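Serine--tRNA ligase (PDB 2DQ0) attaches serine to tRNA(Ser), and probably also to tRNA(Sec), using ATP, and works as a class-II synthetase homodimer with a tRNA-binding N-terminal extension. Local coordinates at residues Leu13-Arg21 with Leu106-Gly117. Residues are numbered along the deposited sequence; the frame is centred on the assembly and turned at random.
Sequences LVKNDLIKR and LPNITHPSVPVG
Asp17 holds Thr110 with both carboxylate oxygens: OD1 accepts the backbone N of Thr110 at 2.8 Å in a nearly straight bond (174°), and OD2 takes OG1 of Thr110 on its syn lone pair at 2.7 Å. With OG1 between its own backbone N and carbonyl carbon (chi1 72°), the hydroxyl of Thr110 turns to the carboxylate that its amide also meets. Were Asp17 replaced by alanine, this amide and hydroxyl would probably lose their helix partner and Thr110 could drift. One turn on, the Arg21 chain, extended from CG to NE, lets NH1 hydrogen-bond Asn108 O at 2.8 Å, and NE adds a weak hydrogen bond to the same oxygen. The guanidinium lies between CB of Pro107 over one face and CG2 of Thr110 over the other. Apolar contacts continue along the helix: CD1 of Leu18 meets Pro107 CG, and Ile109 reaches Val14 through CD1 and Leu13 through CG2 (3.7 Å to Leu13 CD1). The contact thus ties helix 11-21 of the tRNA-binding N-terminal extension to the linker from coiled-coil helix 72-103 into the catalytic core; Val14 also packs on helix 28-65, and Arg21 NH2 bonds Gly349 O, between strands 338-342 and 354-362.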
loop_
_atom_site.group_PDB
_atom_site.type_symbol
_atom_site.label_atom_id
_atom_site.label_comp_id
_atom_site.label_asym_id
_atom_site.label_seq_id
_atom_site.Cartn_x
_atom_site.Cartn_y
_atom_site.Cartn_z
ATOM N N LEU A 13 -9.122 36.833 -18.193
ATOM C CA LEU A 13 -8.392 36.500 -16.979
ATOM C C LEU A 13 -7.932 35.051 -17.040
ATOM O O LEU A 13 -6.790 34.739 -16.712
ATOM C CB LEU A 13 -9.284 36.706 -15.757
ATOM C CG LEU A 13 -8.841 36.335 -14.332
ATOM C CD1 LEU A 13 -8.847 34.847 -14.162
ATOM C CD2 LEU A 13 -7.476 36.898 -14.037
ATOM N N VAL A 14 -8.822 34.167 -17.471
ATOM C CA VAL A 14 -8.488 32.760 -17.555
ATOM C C VAL A 14 -7.547 32.439 -18.731
ATOM O O VAL A 14 -6.689 31.551 -18.628
ATOM C CB VAL A 14 -9.785 31.882 -17.573
ATOM C CG1 VAL A 14 -10.836 32.527 -18.413
ATOM C CG2 VAL A 14 -9.475 30.485 -18.091
ATOM N N LYS A 15 -7.677 33.168 -19.833
ATOM C CA LYS A 15 -6.787 32.934 -20.966
ATOM C C LYS A 15 -5.363 33.359 -20.623
ATOM O O LYS A 15 -4.400 32.655 -20.927
ATOM C CB LYS A 15 -7.238 33.719 -22.193
ATOM C CG LYS A 15 -8.549 33.262 -22.784
ATOM C CD LYS A 15 -8.834 33.989 -24.082
ATOM C CE LYS A 15 -10.141 33.516 -24.673
ATOM N NZ LYS A 15 -10.280 33.917 -26.090
ATOM N N ASN A 16 -5.228 34.522 -19.999
ATOM C CA ASN A 16 -3.905 35.016 -19.651
ATOM C C ASN A 16 -3.222 34.146 -18.602
ATOM O O ASN A 16 -1.989 34.025 -18.598
ATOM C CB ASN A 16 -3.969 36.472 -19.157
ATOM C CG ASN A 16 -4.343 37.455 -20.266
ATOM O OD1 ASN A 16 -4.070 37.221 -21.446
ATOM N ND2 ASN A 16 -4.959 38.569 -19.881
ATOM N N ASP A 17 -4.011 33.539 -17.717
ATOM C CA ASP A 17 -3.418 32.702 -16.685
ATOM C C ASP A 17 -2.900 31.437 -17.365
ATOM O O ASP A 17 -1.800 30.955 -17.065
ATOM C CB ASP A 17 -4.444 32.364 -15.604
ATOM C CG ASP A 17 -3.806 32.216 -14.218
ATOM O OD1 ASP A 17 -3.893 31.122 -13.630
ATOM O OD2 ASP A 17 -3.219 33.198 -13.714
ATOM N N LEU A 18 -3.699 30.919 -18.294
ATOM C CA LEU A 18 -3.341 29.736 -19.061
ATOM C C LEU A 18 -1.999 29.982 -19.733
ATOM O O LEU A 18 -1.180 29.071 -19.858
ATOM C CB LEU A 18 -4.397 29.480 -20.121
ATOM C CG LEU A 18 -5.322 28.278 -19.949
ATOM C CD1 LEU A 18 -5.674 28.055 -18.491
ATOM C CD2 LEU A 18 -6.558 28.497 -20.798
ATOM N N ILE A 19 -1.772 31.222 -20.166
ATOM C CA ILE A 19 -0.516 31.558 -20.814
ATOM C C ILE A 19 0.599 31.691 -19.779
ATOM O O ILE A 19 1.739 31.307 -20.040
ATOM C CB ILE A 19 -0.649 32.842 -21.664
ATOM C CG1 ILE A 19 -1.542 32.547 -22.873
ATOM C CG2 ILE A 19 0.717 33.297 -22.171
ATOM C CD1 ILE A 19 -1.952 33.768 -23.642
ATOM N N LYS A 20 0.282 32.217 -18.601
ATOM C CA LYS A 20 1.301 32.327 -17.567
ATOM C C LYS A 20 1.685 30.908 -17.137
ATOM O O LYS A 20 2.768 30.681 -16.593
ATOM C CB LYS A 20 0.765 33.065 -16.343
ATOM C CG LYS A 20 0.546 34.546 -16.488
ATOM C CD LYS A 20 -0.007 35.109 -15.169
ATOM C CE LYS A 20 -0.504 36.540 -15.320
ATOM N NZ LYS A 20 -1.388 36.951 -14.195
ATOM N N ARG A 21 0.782 29.959 -17.382
ATOM C CA ARG A 21 1.000 28.574 -16.989
ATOM C C ARG A 21 1.680 27.743 -18.040
ATOM O O ARG A 21 2.180 26.680 -17.740
ATOM C CB ARG A 21 -0.322 27.895 -16.630
ATOM C CG ARG A 21 -0.786 28.074 -15.198
ATOM C CD ARG A 21 -2.132 27.371 -15.010
ATOM N NE ARG A 21 -2.592 27.387 -13.624
ATOM C CZ ARG A 21 -2.056 26.675 -12.643
ATOM N NH1 ARG A 21 -2.560 26.768 -11.427
ATOM N NH2 ARG A 21 -1.026 25.866 -12.872
ATOM N N LEU A 106 -9.193 22.062 -16.837
ATOM C CA LEU A 106 -8.559 23.372 -16.788
ATOM C C LEU A 106 -7.938 23.566 -15.403
ATOM O O LEU A 106 -8.539 23.242 -14.391
ATOM C CB LEU A 106 -9.576 24.475 -17.112
ATOM C CG LEU A 106 -9.982 24.575 -18.595
ATOM C CD1 LEU A 106 -11.126 25.569 -18.758
ATOM C CD2 LEU A 106 -8.777 25.006 -19.437
ATOM N N PRO A 107 -6.709 24.076 -15.348
ATOM C CA PRO A 107 -6.064 24.273 -14.052
ATOM C C PRO A 107 -6.619 25.425 -13.257
ATOM O O PRO A 107 -7.184 26.359 -13.813
ATOM C CB PRO A 107 -4.597 24.500 -14.424
ATOM C CG PRO A 107 -4.703 25.252 -15.682
ATOM C CD PRO A 107 -5.815 24.490 -16.441
ATOM N N ASN A 108 -6.422 25.358 -11.943
ATOM C CA ASN A 108 -6.887 26.398 -11.050
ATOM C C ASN A 108 -6.235 27.713 -11.449
ATOM O O ASN A 108 -5.108 27.733 -11.939
ATOM C CB ASN A 108 -6.528 26.071 -9.600
ATOM C CG ASN A 108 -7.452 26.766 -8.608
ATOM O OD1 ASN A 108 -7.376 26.544 -7.398
ATOM N ND2 ASN A 108 -8.341 27.611 -9.126
ATOM N N ILE A 109 -6.968 28.805 -11.258
ATOM C CA ILE A 109 -6.462 30.120 -11.569
ATOM C C ILE A 109 -5.440 30.428 -10.490
ATOM O O ILE A 109 -5.702 30.218 -9.302
ATOM C CB ILE A 109 -7.582 31.169 -11.525
ATOM C CG1 ILE A 109 -8.688 30.787 -12.507
ATOM C CG2 ILE A 109 -7.024 32.549 -11.886
ATOM C CD1 ILE A 109 -8.220 30.694 -13.932
ATOM N N THR A 110 -4.274 30.915 -10.908
ATOM C CA THR A 110 -3.203 31.242 -9.976
ATOM C C THR A 110 -3.504 32.524 -9.221
ATOM O O THR A 110 -4.209 33.410 -9.717
ATOM C CB THR A 110 -1.844 31.451 -10.695
ATOM O OG1 THR A 110 -1.875 32.685 -11.426
ATOM C CG2 THR A 110 -1.551 30.296 -11.654
ATOM N N HIS A 111 -2.945 32.610 -8.023
ATOM C CA HIS A 111 -3.088 33.775 -7.180
ATOM C C HIS A 111 -2.148 34.872 -7.691
ATOM O O HIS A 111 -1.110 34.600 -8.319
ATOM C CB HIS A 111 -2.743 33.421 -5.739
ATOM C CG HIS A 111 -2.974 34.540 -4.773
ATOM N ND1 HIS A 111 -2.120 35.617 -4.664
ATOM C CD2 HIS A 111 -3.972 34.757 -3.882
ATOM C CE1 HIS A 111 -2.578 36.444 -3.742
ATOM N NE2 HIS A 111 -3.700 35.945 -3.252
ATOM N N PRO A 112 -2.515 36.139 -7.450
ATOM C CA PRO A 112 -1.678 37.251 -7.903
ATOM C C PRO A 112 -0.254 37.198 -7.355
ATOM O O PRO A 112 0.673 37.682 -8.000
ATOM C CB PRO A 112 -2.448 38.460 -7.408
ATOM C CG PRO A 112 -3.865 38.007 -7.579
ATOM C CD PRO A 112 -3.815 36.636 -6.972
ATOM N N SER A 113 -0.081 36.589 -6.184
ATOM C CA SER A 113 1.233 36.512 -5.563
ATOM C C SER A 113 2.195 35.497 -6.166
ATOM O O SER A 113 3.393 35.522 -5.854
ATOM C CB SER A 113 1.103 36.255 -4.049
ATOM O OG SER A 113 0.459 35.029 -3.765
ATOM N N VAL A 114 1.703 34.598 -7.012
ATOM C CA VAL A 114 2.618 33.626 -7.586
ATOM C C VAL A 114 3.344 34.266 -8.732
ATOM O O VAL A 114 2.727 34.809 -9.652
ATOM C CB VAL A 114 1.921 32.274 -8.040
ATOM C CG1 VAL A 114 0.434 32.347 -7.859
ATOM C CG2 VAL A 114 2.281 31.916 -9.492
ATOM N N PRO A 115 4.684 34.232 -8.674
ATOM C CA PRO A 115 5.594 34.792 -9.677
ATOM C C PRO A 115 5.450 34.087 -11.012
ATOM O O PRO A 115 5.131 32.902 -11.043
ATOM C CB PRO A 115 6.966 34.564 -9.057
ATOM C CG PRO A 115 6.766 33.303 -8.250
ATOM C CD PRO A 115 5.437 33.569 -7.593
ATOM N N VAL A 116 5.679 34.807 -12.109
ATOM C CA VAL A 116 5.573 34.202 -13.435
ATOM C C VAL A 116 6.885 33.551 -13.855
ATOM O O VAL A 116 7.962 34.086 -13.609
ATOM C CB VAL A 116 5.158 35.228 -14.495
ATOM C CG1 VAL A 116 4.875 34.513 -15.830
ATOM C CG2 VAL A 116 3.921 35.976 -14.017
ATOM N N GLY A 117 6.784 32.385 -14.486
ATOM C CA GLY A 117 7.973 31.667 -14.901
ATOM C C GLY A 117 7.703 30.498 -15.826
ATOM O O GLY A 117 6.560 30.074 -16.025
#